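Local coordinates for protein protease Do-like 1, chloroplastic (Arabidopsis thaliana, PDB 3QO6) that degrades proteins as a serine protease required at high temperature and may help to remove damaged proteins in the chloroplast, at residues 162-166 with 301-305; 233-237 with 262-266; 237-242 with 296-301; 268-272 with 282-286; 309-315 with 326-332. All coordinates share one frame; numbering follows the deposited sequence.

Overall arrangement
From the N terminus, the chain first builds the protease domain, where residues 162-166 wait for residues 301-305; contact 1 thus closes a long loop and ties that domain to the PDZ domain. Contacts 2, 3 and 4 are nested inside it. Contact 2 joins residues 233-237 to the start of helix 263-266, and it crosses contact 3, which joins strand 238-239 to helix 297-304; the two share Ile-237. Contact 4, within contact 3, closes a short loop, joining 268-272, after helix 263-266, to the start of strand 285-289. Contact 5 follows contact 1 in series and forms the final hairpin, whose Glu-331 bonds back to Lys-266 and Ile-234 of contact 2.

Contact 1: residues 162-166 with 301-305; sequences GRPIQ and YRILD
At the junction of the protease domain with the PDZ domain, Pro-164 and Arg-163 lie against one face of the Tyr-301 ring. Pro-164 CD makes a CH-pi contact, 3.6 Å from the ring centroid and displaced toward the rim beside Tyr-301 CD1; proline suits this place because its compact, apolar ring puts CD close over the tyrosine face. Farther along the same face, Arg-163 CG lies 4.3 Å from the centroid of the Tyr-301 ring. The arginine chain is extended, with CG anti to the backbone nitrogen (chi1 -179°), and this carries its guanidinium past the ring, where Tyr-301 CD2 comes over the middle of the guanidinium face, 3.6 Å from CZ of Arg-163. The two planes stand 63° apart and so do not stack. Tyr-301 belongs to helix 297-304, which flanks the peptide groove of the PDZ domain, and its OH is hydrogen-bonded to the backbone of the bound peptide. Asp-305 OD2 approaches Arg-163 NH2 to 4.1 Å, too far for a salt bridge but probably attractive, while Asp-305 OD1 pairs with Lys-100 of the protease domain. Further along the strand, the bent side chain of Gln-166 crosses Arg-302 at about a right angle, with NE2 3.9 Å from CB of Arg-302; this NE2 is also weakly bonded to Glu-155.

Contact 2: residues 233-237 with 262-266; sequences PILGI and GPAGK
Residues 234-237 (Ile-Leu-Gly-Ile) probably correspond to the GLGF carboxylate-binding loop of classical PDZ domains, and they curl over Pro-263 and Ala-264 at the start of helix 263-266. Leu-235, Gly-236 and Ile-237 are hydrogen-bonded through their backbones to the bound peptide. The bumps are the pyrrolidine ring of Pro-263 and the methyl of Ala-264; the hollow is the turn made by the loop. Pro-263 fits over the peptide units of Ile-234 and Leu-235, its CG 3.4 Å from the carbonyl oxygen of Ile-234 and its CB 3.4 Å from that of Leu-235. Proline suits the first turn of a helix, where no earlier carbonyl waits for its missing N-H. Gly-236 brings its bare CA to 4.1 Å from Pro-263 CD; a CB here would run into that same CD, and the positive phi (81°) also favours glycine. Gly-262, at the N-cap position, likewise gives the chains room to come close. The loop is held to the helix by one backbone bond, from Ala-264 N to Leu-235 O at 2.8 Å, the N-H approaching nearly along the C=O axis. Alanine is small enough for its methyl to lie beside Leu-235 O and fit between the side chains of Leu-235 and Ile-237, CB of Ala-264 being 3.6 Å from CG2 of Ile-237.

Contact 3: residues 237-242 with 296-301; sequences IKFAPD and NGSDLY
Phe-239 and Tyr-301 meet in an offset edge-to-face pair, the ring edge of Phe-239 turned toward the face of Tyr-301, with centroids 5.6 Å apart and planes at 64°. CZ of Phe-239 does the touching, 3.6 Å from CE1 of Tyr-301, which lies in the plane of the phenylalanine ring. Phe-239 reaches the helix because its CG stands between the backbone N and the carbonyl carbon (chi1 52°). This is the tightly packed part of the contact: Leu-300 CD2 comes over one face of the Phe-239 ring, 4.3 Å from its CE1, and the same methyl lies 4.3 Å from CD1 of Ile-237. Large apolar side chains suit the walls of a groove that receives peptide side chains. Near CE2 of Phe-239 lies the CA of Gly-297, at 4.0 Å; a CB there would be tight against the ring. Toward solvent the contact thins to a single exposed residue, Asp-242, whose carboxylate reaches the helix start. Its OD1 lies 3.0 Å from the N-H of Gly-297 in what appears to be a hydrogen bond, although the oxygen is crowded in the model and its place is uncertain. Phe-239, Leu-300 and Tyr-301 all pack against side chains of the bound peptide, an arrangement typical of the groove between strand and helix in PDZ domains.

Contact 4: residues 268-272 with 282-286; sequences GLQST and LGDII
The backbones of Gln-270 to Thr-272 and Leu-282 to Asp-284 run antiparallel alongside each other, approaching to 3.8 Å between the CA atoms of Thr-272 and Gly-283. Gly-283 suits this closeness, since a CB would clash with Gln-270 O and the Ser-271 carbonyl carbon. Asp-284 grips Gln-270 twice: its N-H bonds to Gln-270 O at 2.9 Å, while its OD2 takes the N-H of Gln-270 at 2.7 Å, met from above the carboxylate plane. With CG beside its own backbone N (chi1 -60°), the carboxylate is turned back toward the neighbouring chain. The same OD2 forms a salt bridge with Arg-319, which probably favours the charged form of this buried acid. These bonds join the turn after helix 263-266, where Gly-268 closes the helix in a Schellman motif, to the start of strand 285-289 in the PDZ sheet. Gln-270 crosses the carboxylate at about a right angle, its CB 3.6 Å from OD1 of Asp-284. At the other end Thr-272 suits its place because its OG1 can accept the N-H of Gly-283 at 3.0 Å while bonded to Val-255 O; its CG2 rests 4.2 Å from CD1 of Leu-282.

Contact 5: residues 309-315 with 326-332; sequences VGDEVTV and ISVTLEP
Val-309 opens the contact by pressing its CG1 against CD of Pro-332, 3.5 Å away, the two small apolar groups crossing at about a right angle. Gly-310 follows with positive phi (96°), a conformation easy for glycine, and its N-H bonds to Leu-330 O at 2.7 Å. Asp-311 returns a backbone bond, its carbonyl oxygen taking the N-H of Leu-330. From Glu-312 onward the chains form regular antiparallel pairs. Glu-312 and Thr-329 make a non-hydrogen-bonded pair, CB of the glutamate 3.4 Å from CG2 of the threonine; the extended acid suits this solvent-facing side, where a water links Glu-312 OE2 weakly to Thr-329 OG1 and, weakly again, to Ser-327 O. Val-313 faces the opposite side of the sheet, in a hydrogen-bonded pair with Val-328: Val-328 N donates to Val-313 O at 2.7 Å, nearly straight at 176°, while the return bond is weak. CG2 of Val-313 meets CD1 of Leu-330 at 3.3 Å, apolar branches suited to the buried face. Thr-314 turns back to the Glu-312 side and faces Ser-327, both small polar residues. Val-315, paired with Ile-326 through bonds in both directions, aims CG2 at CB of Ile-326, 4.2 Å away, and at Val-328. Val-313 and Val-315 also touch Val-289 of the neighbouring strand 285-289; strands 312-318 and 326-332 form the last beta hairpin of the antiparallel PDZ sheet.

Contact 1: residues 162-166 with 301-305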
# COMPACT_ATOMS: atom_id res chain seq x y z
N GLY B 162 -19.73 -19.65 5.24
CA GLY B 162 -20.30 -18.89 4.15
C GLY B 162 -21.81 -18.98 4.20
O GLY B 162 -22.53 -18.08 3.75
N ARG B 163 -22.30 -20.09 4.75
CA ARG B 163 -23.72 -20.32 4.89
C ARG B 163 -24.30 -19.18 5.72
O ARG B 163 -23.68 -18.72 6.67
CB ARG B 163 -23.97 -21.66 5.58
CG ARG B 163 -25.44 -21.99 5.74
CD ARG B 163 -25.70 -23.39 6.27
NE ARG B 163 -27.14 -23.63 6.32
CZ ARG B 163 -27.77 -24.60 5.66
NH1 ARG B 163 -27.07 -25.43 4.87
NH2 ARG B 163 -29.09 -24.73 5.77
N PRO B 164 -25.49 -18.68 5.37
CA PRO B 164 -26.07 -17.59 6.15
C PRO B 164 -26.63 -18.05 7.50
O PRO B 164 -27.11 -19.17 7.62
CB PRO B 164 -27.17 -17.06 5.23
CG PRO B 164 -27.63 -18.31 4.55
CD PRO B 164 -26.31 -18.96 4.18
N ILE B 165 -26.54 -17.19 8.51
CA ILE B 165 -27.08 -17.52 9.82
C ILE B 165 -28.33 -16.66 9.92
O ILE B 165 -28.26 -15.44 9.83
CB ILE B 165 -26.13 -17.13 10.96
CG1 ILE B 165 -24.75 -17.74 10.72
CG2 ILE B 165 -26.69 -17.64 12.27
CD1 ILE B 165 -23.72 -17.45 11.84
N GLN B 166 -29.48 -17.30 10.09
CA GLN B 166 -30.73 -16.57 10.19
C GLN B 166 -31.00 -16.11 11.61
O GLN B 166 -30.31 -16.50 12.55
CB GLN B 166 -31.89 -17.47 9.74
CG GLN B 166 -32.29 -17.36 8.28
CD GLN B 166 -31.25 -17.90 7.31
OE1 GLN B 166 -30.74 -19.02 7.47
NE2 GLN B 166 -30.94 -17.11 6.28
N TYR B 301 -31.47 -21.43 1.31
CA TYR B 301 -30.90 -21.68 2.61
C TYR B 301 -31.92 -21.51 3.70
O TYR B 301 -32.16 -22.42 4.49
CB TYR B 301 -29.77 -20.72 2.89
CG TYR B 301 -28.45 -21.21 2.39
CD1 TYR B 301 -27.66 -20.40 1.56
CD2 TYR B 301 -27.99 -22.48 2.72
CE1 TYR B 301 -26.45 -20.84 1.07
CE2 TYR B 301 -26.78 -22.94 2.23
CZ TYR B 301 -26.01 -22.11 1.41
OH TYR B 301 -24.80 -22.55 0.93
N ARG B 302 -32.50 -20.32 3.72
CA ARG B 302 -33.48 -19.95 4.71
C ARG B 302 -34.59 -20.99 4.80
O ARG B 302 -34.95 -21.44 5.89
CB ARG B 302 -34.05 -18.58 4.36
CG ARG B 302 -34.95 -17.95 5.41
CD ARG B 302 -35.56 -16.65 4.89
NE ARG B 302 -36.05 -16.78 3.52
CZ ARG B 302 -36.95 -17.67 3.10
NH1 ARG B 302 -37.50 -18.55 3.94
NH2 ARG B 302 -37.31 -17.71 1.81
N ILE B 303 -35.12 -21.38 3.64
CA ILE B 303 -36.20 -22.34 3.62
C ILE B 303 -35.81 -23.73 4.13
O ILE B 303 -36.55 -24.32 4.90
CB ILE B 303 -36.80 -22.42 2.22
CG1 ILE B 303 -38.26 -22.86 2.31
CG2 ILE B 303 -36.04 -23.41 1.39
CD1 ILE B 303 -39.07 -22.04 3.30
N LEU B 304 -34.65 -24.25 3.73
CA LEU B 304 -34.23 -25.57 4.23
C LEU B 304 -33.89 -25.50 5.70
O LEU B 304 -33.92 -26.51 6.39
CB LEU B 304 -33.01 -26.08 3.49
CG LEU B 304 -33.20 -27.06 2.34
CD1 LEU B 304 -33.84 -26.37 1.15
CD2 LEU B 304 -31.84 -27.61 1.96
N ASP B 305 -33.56 -24.31 6.17
CA ASP B 305 -33.22 -24.12 7.57
C ASP B 305 -34.38 -24.56 8.44
O ASP B 305 -34.23 -24.77 9.64
CB ASP B 305 -32.94 -22.65 7.83
CG ASP B 305 -31.95 -22.44 8.95
OD1 ASP B 305 -32.09 -21.42 9.67
OD2 ASP B 305 -31.02 -23.29 9.10

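Contact 2: residues 233-237 with 262-266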
# COMPACT_ATOMS: atom_id res chain seq x y z
N PRO B 233 -30.15 -31.50 7.66
CA PRO B 233 -30.59 -31.99 6.35
C PRO B 233 -29.92 -31.35 5.14
O PRO B 233 -29.48 -30.22 5.20
CB PRO B 233 -32.08 -31.67 6.37
CG PRO B 233 -32.08 -30.31 7.11
CD PRO B 233 -31.12 -30.56 8.25
N ILE B 234 -29.85 -32.08 4.03
CA ILE B 234 -29.29 -31.53 2.81
C ILE B 234 -30.09 -32.00 1.62
O ILE B 234 -30.69 -33.06 1.67
CB ILE B 234 -27.86 -31.94 2.57
CG1 ILE B 234 -27.80 -33.43 2.24
CG2 ILE B 234 -27.03 -31.56 3.74
CD1 ILE B 234 -26.43 -33.85 1.72
N LEU B 235 -30.06 -31.19 0.56
CA LEU B 235 -30.76 -31.50 -0.69
C LEU B 235 -29.78 -32.24 -1.55
O LEU B 235 -30.15 -32.97 -2.47
CB LEU B 235 -31.12 -30.22 -1.43
CG LEU B 235 -32.58 -29.80 -1.59
CD1 LEU B 235 -32.59 -28.51 -2.38
CD2 LEU B 235 -33.37 -30.85 -2.32
N GLY B 236 -28.51 -32.01 -1.25
CA GLY B 236 -27.48 -32.67 -2.02
C GLY B 236 -27.18 -31.96 -3.33
O GLY B 236 -27.00 -32.62 -4.36
N ILE B 237 -27.17 -30.62 -3.32
CA ILE B 237 -26.82 -29.88 -4.55
C ILE B 237 -25.81 -28.76 -4.30
O ILE B 237 -25.79 -28.15 -3.23
CB ILE B 237 -28.04 -29.25 -5.24
CG1 ILE B 237 -28.54 -28.05 -4.45
CG2 ILE B 237 -29.16 -30.24 -5.33
CD1 ILE B 237 -29.54 -27.24 -5.21
N GLY B 262 -26.78 -38.39 -3.67
CA GLY B 262 -27.46 -37.51 -2.71
C GLY B 262 -28.97 -37.44 -2.92
O GLY B 262 -29.48 -38.04 -3.86
N PRO B 263 -29.72 -36.70 -2.08
CA PRO B 263 -31.17 -36.60 -2.23
C PRO B 263 -31.71 -36.14 -3.57
O PRO B 263 -32.49 -36.87 -4.19
CB PRO B 263 -31.57 -35.68 -1.09
CG PRO B 263 -30.58 -36.04 -0.04
CD PRO B 263 -29.28 -36.12 -0.80
N ALA B 264 -31.32 -34.95 -4.02
CA ALA B 264 -31.80 -34.45 -5.33
C ALA B 264 -31.24 -35.33 -6.45
O ALA B 264 -31.82 -35.43 -7.55
CB ALA B 264 -31.38 -33.01 -5.53
N GLY B 265 -30.10 -35.96 -6.18
CA GLY B 265 -29.54 -36.84 -7.18
C GLY B 265 -30.45 -38.05 -7.38
O GLY B 265 -30.93 -38.29 -8.49
N LYS B 266 -30.71 -38.80 -6.30
CA LYS B 266 -31.58 -39.97 -6.35
C LYS B 266 -32.96 -39.56 -6.83
O LYS B 266 -33.68 -40.37 -7.42
CB LYS B 266 -31.71 -40.62 -4.98
CG LYS B 266 -30.40 -41.11 -4.40
CD LYS B 266 -30.52 -41.36 -2.91
CE LYS B 266 -29.15 -41.49 -2.29
NZ LYS B 266 -29.20 -41.78 -0.83

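Contact 3: residues 237-242 with 296-301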
# COMPACT_ATOMS: atom_id res chain seq x y z
N ILE B 237 -27.17 -30.62 -3.32
CA ILE B 237 -26.82 -29.88 -4.55
C ILE B 237 -25.81 -28.76 -4.30
O ILE B 237 -25.79 -28.15 -3.23
CB ILE B 237 -28.04 -29.25 -5.24
CG1 ILE B 237 -28.54 -28.05 -4.45
CG2 ILE B 237 -29.16 -30.24 -5.33
CD1 ILE B 237 -29.54 -27.24 -5.21
N LYS B 238 -24.93 -28.54 -5.28
CA LYS B 238 -23.96 -27.44 -5.24
C LYS B 238 -24.54 -26.46 -6.23
O LYS B 238 -24.75 -26.80 -7.38
CB LYS B 238 -22.57 -27.85 -5.71
CG LYS B 238 -21.69 -28.43 -4.63
CD LYS B 238 -20.36 -28.90 -5.18
CE LYS B 238 -19.48 -29.63 -4.15
NZ LYS B 238 -18.17 -30.07 -4.75
N PHE B 239 -24.85 -25.25 -5.79
CA PHE B 239 -25.40 -24.30 -6.73
C PHE B 239 -24.45 -23.17 -7.05
O PHE B 239 -23.37 -23.02 -6.45
CB PHE B 239 -26.72 -23.72 -6.25
CG PHE B 239 -26.68 -23.18 -4.88
CD1 PHE B 239 -26.72 -24.02 -3.79
CD2 PHE B 239 -26.59 -21.82 -4.67
CE1 PHE B 239 -26.69 -23.51 -2.51
CE2 PHE B 239 -26.55 -21.31 -3.40
CZ PHE B 239 -26.60 -22.15 -2.31
N ALA B 240 -24.87 -22.38 -8.03
CA ALA B 240 -24.11 -21.24 -8.48
C ALA B 240 -24.44 -20.08 -7.57
O ALA B 240 -25.58 -19.91 -7.16
CB ALA B 240 -24.50 -20.92 -9.92
N PRO B 241 -23.42 -19.28 -7.21
CA PRO B 241 -23.63 -18.12 -6.33
C PRO B 241 -24.42 -17.03 -7.07
O PRO B 241 -24.32 -16.90 -8.29
CB PRO B 241 -22.21 -17.68 -6.00
CG PRO B 241 -21.45 -18.99 -6.06
CD PRO B 241 -21.99 -19.59 -7.33
N ASP B 242 -25.21 -16.27 -6.33
CA ASP B 242 -26.04 -15.21 -6.89
C ASP B 242 -25.34 -14.37 -7.95
O ASP B 242 -25.99 -13.84 -8.86
CB ASP B 242 -26.54 -14.30 -5.76
CG ASP B 242 -27.37 -15.05 -4.72
OD1 ASP B 242 -28.44 -15.58 -5.09
OD2 ASP B 242 -26.95 -15.12 -3.54
N ASN B 296 -33.04 -16.82 -4.94
CA ASN B 296 -31.58 -16.79 -4.82
C ASN B 296 -31.12 -17.74 -3.71
O ASN B 296 -31.94 -18.44 -3.09
CB ASN B 296 -31.14 -15.40 -4.44
CG ASN B 296 -31.79 -14.95 -3.17
OD1 ASN B 296 -32.78 -14.22 -3.18
ND2 ASN B 296 -31.25 -15.40 -2.05
N GLY B 297 -29.82 -17.72 -3.42
CA GLY B 297 -29.26 -18.58 -2.39
C GLY B 297 -29.92 -18.41 -1.03
O GLY B 297 -30.42 -19.37 -0.46
N SER B 298 -29.91 -17.19 -0.51
CA SER B 298 -30.51 -16.92 0.80
C SER B 298 -31.88 -17.55 0.97
O SER B 298 -32.19 -18.11 2.01
CB SER B 298 -30.61 -15.41 1.04
OG SER B 298 -31.58 -15.11 2.04
N ASP B 299 -32.72 -17.42 -0.06
CA ASP B 299 -34.06 -17.96 -0.00
C ASP B 299 -34.04 -19.47 0.19
O ASP B 299 -34.78 -20.00 1.02
CB ASP B 299 -34.85 -17.61 -1.27
CG ASP B 299 -35.23 -16.12 -1.33
OD1 ASP B 299 -35.45 -15.51 -0.26
OD2 ASP B 299 -35.35 -15.59 -2.46
N LEU B 300 -33.19 -20.15 -0.57
CA LEU B 300 -33.09 -21.60 -0.48
C LEU B 300 -32.63 -21.97 0.93
O LEU B 300 -33.30 -22.69 1.65
CB LEU B 300 -32.10 -22.13 -1.51
CG LEU B 300 -32.03 -23.66 -1.67
CD1 LEU B 300 -33.40 -24.20 -2.11
CD2 LEU B 300 -30.93 -24.02 -2.70
N TYR B 301 -31.47 -21.43 1.31
CA TYR B 301 -30.90 -21.68 2.61
C TYR B 301 -31.92 -21.51 3.70
O TYR B 301 -32.16 -22.42 4.49
CB TYR B 301 -29.77 -20.72 2.89
CG TYR B 301 -28.45 -21.21 2.39
CD1 TYR B 301 -27.66 -20.40 1.56
CD2 TYR B 301 -27.99 -22.48 2.72
CE1 TYR B 301 -26.45 -20.84 1.07
CE2 TYR B 301 -26.78 -22.94 2.23
CZ TYR B 301 -26.01 -22.11 1.41
OH TYR B 301 -24.80 -22.55 0.93

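Contact 4: residues 268-272 with 282-286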
# COMPACT_ATOMS: atom_id res chain seq x y z
N GLY B 268 -33.40 -37.46 -9.07
CA GLY B 268 -33.22 -37.07 -10.46
C GLY B 268 -33.16 -35.60 -10.94
O GLY B 268 -33.61 -35.30 -12.07
N LEU B 269 -32.64 -34.69 -10.11
CA LEU B 269 -32.49 -33.30 -10.54
C LEU B 269 -31.28 -33.26 -11.48
O LEU B 269 -30.30 -33.99 -11.26
CB LEU B 269 -32.23 -32.37 -9.36
CG LEU B 269 -33.46 -31.63 -8.87
CD1 LEU B 269 -34.47 -32.65 -8.33
CD2 LEU B 269 -33.06 -30.61 -7.81
N GLN B 270 -31.34 -32.43 -12.51
CA GLN B 270 -30.24 -32.36 -13.48
C GLN B 270 -29.20 -31.29 -13.21
O GLN B 270 -29.52 -30.17 -12.83
CB GLN B 270 -30.79 -32.17 -14.88
CG GLN B 270 -31.82 -33.20 -15.28
CD GLN B 270 -32.53 -32.83 -16.57
OE1 GLN B 270 -33.59 -33.36 -16.88
NE2 GLN B 270 -31.93 -31.91 -17.33
N SER B 271 -27.95 -31.66 -13.46
CA SER B 271 -26.82 -30.78 -13.27
C SER B 271 -26.50 -30.00 -14.56
O SER B 271 -27.04 -30.29 -15.64
CB SER B 271 -25.62 -31.61 -12.87
OG SER B 271 -26.00 -32.54 -11.87
N THR B 272 -25.64 -28.99 -14.45
CA THR B 272 -25.27 -28.19 -15.61
C THR B 272 -24.16 -28.93 -16.35
O THR B 272 -23.23 -29.40 -15.71
CB THR B 272 -24.76 -26.84 -15.15
OG1 THR B 272 -25.78 -26.20 -14.38
CG2 THR B 272 -24.40 -25.97 -16.34
N LEU B 282 -27.63 -25.55 -19.06
CA LEU B 282 -28.09 -25.30 -17.71
C LEU B 282 -28.77 -26.48 -17.05
O LEU B 282 -29.62 -27.13 -17.63
CB LEU B 282 -29.04 -24.11 -17.68
CG LEU B 282 -28.41 -22.72 -17.68
CD1 LEU B 282 -27.01 -22.80 -17.09
CD2 LEU B 282 -28.36 -22.17 -19.09
N GLY B 283 -28.37 -26.75 -15.81
CA GLY B 283 -29.01 -27.82 -15.08
C GLY B 283 -30.33 -27.23 -14.64
O GLY B 283 -30.71 -26.14 -15.09
N ASP B 284 -31.04 -27.92 -13.75
CA ASP B 284 -32.32 -27.40 -13.29
C ASP B 284 -32.18 -26.08 -12.54
O ASP B 284 -31.11 -25.75 -12.03
CB ASP B 284 -33.02 -28.43 -12.39
CG ASP B 284 -33.29 -29.74 -13.10
OD1 ASP B 284 -33.36 -29.73 -14.35
OD2 ASP B 284 -33.45 -30.78 -12.42
N ILE B 285 -33.25 -25.31 -12.49
CA ILE B 285 -33.24 -24.06 -11.78
C ILE B 285 -34.36 -24.12 -10.75
O ILE B 285 -35.52 -24.29 -11.10
CB ILE B 285 -33.50 -22.87 -12.70
CG1 ILE B 285 -32.42 -22.80 -13.76
CG2 ILE B 285 -33.48 -21.60 -11.90
CD1 ILE B 285 -32.73 -21.80 -14.81
N ILE B 286 -34.00 -24.01 -9.47
CA ILE B 286 -34.98 -24.09 -8.41
C ILE B 286 -35.63 -22.73 -8.29
O ILE B 286 -34.95 -21.73 -8.05
CB ILE B 286 -34.31 -24.49 -7.09
CG1 ILE B 286 -33.52 -25.78 -7.31
CG2 ILE B 286 -35.36 -24.68 -6.00
CD1 ILE B 286 -32.65 -26.16 -6.15

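Contact 5: residues 309-315 with 326-332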
# COMPACT_ATOMS: atom_id res chain seq x y z
N VAL B 309 -34.01 -33.67 8.96
CA VAL B 309 -33.63 -34.87 8.22
C VAL B 309 -34.84 -35.75 8.00
O VAL B 309 -35.63 -35.96 8.90
CB VAL B 309 -32.59 -35.68 8.96
CG1 VAL B 309 -32.30 -36.95 8.20
CG2 VAL B 309 -31.32 -34.87 9.11
N GLY B 310 -34.98 -36.26 6.78
CA GLY B 310 -36.11 -37.12 6.50
C GLY B 310 -37.32 -36.46 5.86
O GLY B 310 -38.11 -37.15 5.23
N ASP B 311 -37.49 -35.14 6.01
CA ASP B 311 -38.64 -34.45 5.41
C ASP B 311 -38.70 -34.66 3.89
O ASP B 311 -37.67 -34.59 3.20
CB ASP B 311 -38.58 -32.95 5.68
CG ASP B 311 -38.93 -32.60 7.12
OD1 ASP B 311 -38.98 -33.51 7.97
OD2 ASP B 311 -39.15 -31.40 7.39
N GLU B 312 -39.89 -34.91 3.36
CA GLU B 312 -39.98 -35.07 1.93
C GLU B 312 -40.41 -33.73 1.36
O GLU B 312 -41.58 -33.38 1.34
CB GLU B 312 -40.99 -36.14 1.53
CG GLU B 312 -40.89 -36.45 0.05
CD GLU B 312 -42.08 -37.20 -0.50
OE1 GLU B 312 -43.21 -36.70 -0.32
OE2 GLU B 312 -41.89 -38.28 -1.12
N VAL B 313 -39.43 -32.96 0.92
CA VAL B 313 -39.67 -31.65 0.37
C VAL B 313 -39.97 -31.70 -1.12
O VAL B 313 -39.32 -32.42 -1.89
CB VAL B 313 -38.46 -30.77 0.61
CG1 VAL B 313 -38.48 -29.60 -0.30
CG2 VAL B 313 -38.45 -30.33 2.06
N THR B 314 -40.98 -30.93 -1.53
CA THR B 314 -41.37 -30.88 -2.93
C THR B 314 -40.76 -29.63 -3.56
O THR B 314 -41.10 -28.50 -3.20
CB THR B 314 -42.94 -30.92 -3.09
OG1 THR B 314 -43.32 -30.40 -4.37
CG2 THR B 314 -43.62 -30.12 -2.00
N VAL B 315 -39.84 -29.85 -4.49
CA VAL B 315 -39.16 -28.75 -5.15
C VAL B 315 -39.54 -28.57 -6.62
O VAL B 315 -39.62 -29.53 -7.39
CB VAL B 315 -37.60 -28.90 -5.06
CG1 VAL B 315 -37.21 -29.46 -3.70
CG2 VAL B 315 -37.07 -29.80 -6.16
N ILE B 326 -40.62 -31.84 -8.17
CA ILE B 326 -39.91 -33.07 -7.81
C ILE B 326 -39.86 -33.23 -6.30
O ILE B 326 -39.58 -32.28 -5.57
CB ILE B 326 -38.46 -33.07 -8.38
CG1 ILE B 326 -38.52 -32.96 -9.90
CG2 ILE B 326 -37.72 -34.34 -7.96
CD1 ILE B 326 -37.20 -33.06 -10.59
N SER B 327 -40.18 -34.41 -5.83
CA SER B 327 -40.13 -34.60 -4.40
C SER B 327 -38.77 -35.16 -4.02
O SER B 327 -38.29 -36.14 -4.60
CB SER B 327 -41.26 -35.52 -3.93
OG SER B 327 -42.39 -34.76 -3.50
N VAL B 328 -38.14 -34.51 -3.06
CA VAL B 328 -36.85 -34.94 -2.59
C VAL B 328 -36.93 -35.15 -1.09
O VAL B 328 -37.49 -34.32 -0.38
CB VAL B 328 -35.77 -33.89 -2.89
CG1 VAL B 328 -34.40 -34.44 -2.55
CG2 VAL B 328 -35.84 -33.50 -4.34
N THR B 329 -36.40 -36.26 -0.61
CA THR B 329 -36.39 -36.50 0.83
C THR B 329 -34.98 -36.19 1.33
O THR B 329 -33.99 -36.82 0.94
CB THR B 329 -36.77 -37.95 1.21
OG1 THR B 329 -36.85 -38.76 0.03
CG2 THR B 329 -38.12 -37.97 1.91
N LEU B 330 -34.90 -35.19 2.20
CA LEU B 330 -33.63 -34.74 2.72
C LEU B 330 -32.91 -35.74 3.61
O LEU B 330 -33.49 -36.28 4.54
CB LEU B 330 -33.82 -33.41 3.47
CG LEU B 330 -34.28 -32.23 2.62
CD1 LEU B 330 -35.77 -32.20 2.58
CD2 LEU B 330 -33.79 -30.95 3.22
N GLU B 331 -31.63 -35.97 3.31
CA GLU B 331 -30.81 -36.88 4.09
C GLU B 331 -29.74 -36.11 4.83
O GLU B 331 -29.36 -35.01 4.43
CB GLU B 331 -30.10 -37.87 3.18
CG GLU B 331 -31.03 -38.64 2.29
CD GLU B 331 -30.28 -39.26 1.13
OE1 GLU B 331 -30.94 -39.87 0.26
OE2 GLU B 331 -29.04 -39.13 1.08
N PRO B 332 -29.22 -36.69 5.93
CA PRO B 332 -28.17 -36.01 6.70
C PRO B 332 -26.96 -35.74 5.83
O PRO B 332 -26.67 -36.48 4.91
CB PRO B 332 -27.87 -37.00 7.83
CG PRO B 332 -28.21 -38.33 7.23
CD PRO B 332 -29.49 -38.02 6.48
O HOH W 1 -38.80 -38.25 -2.31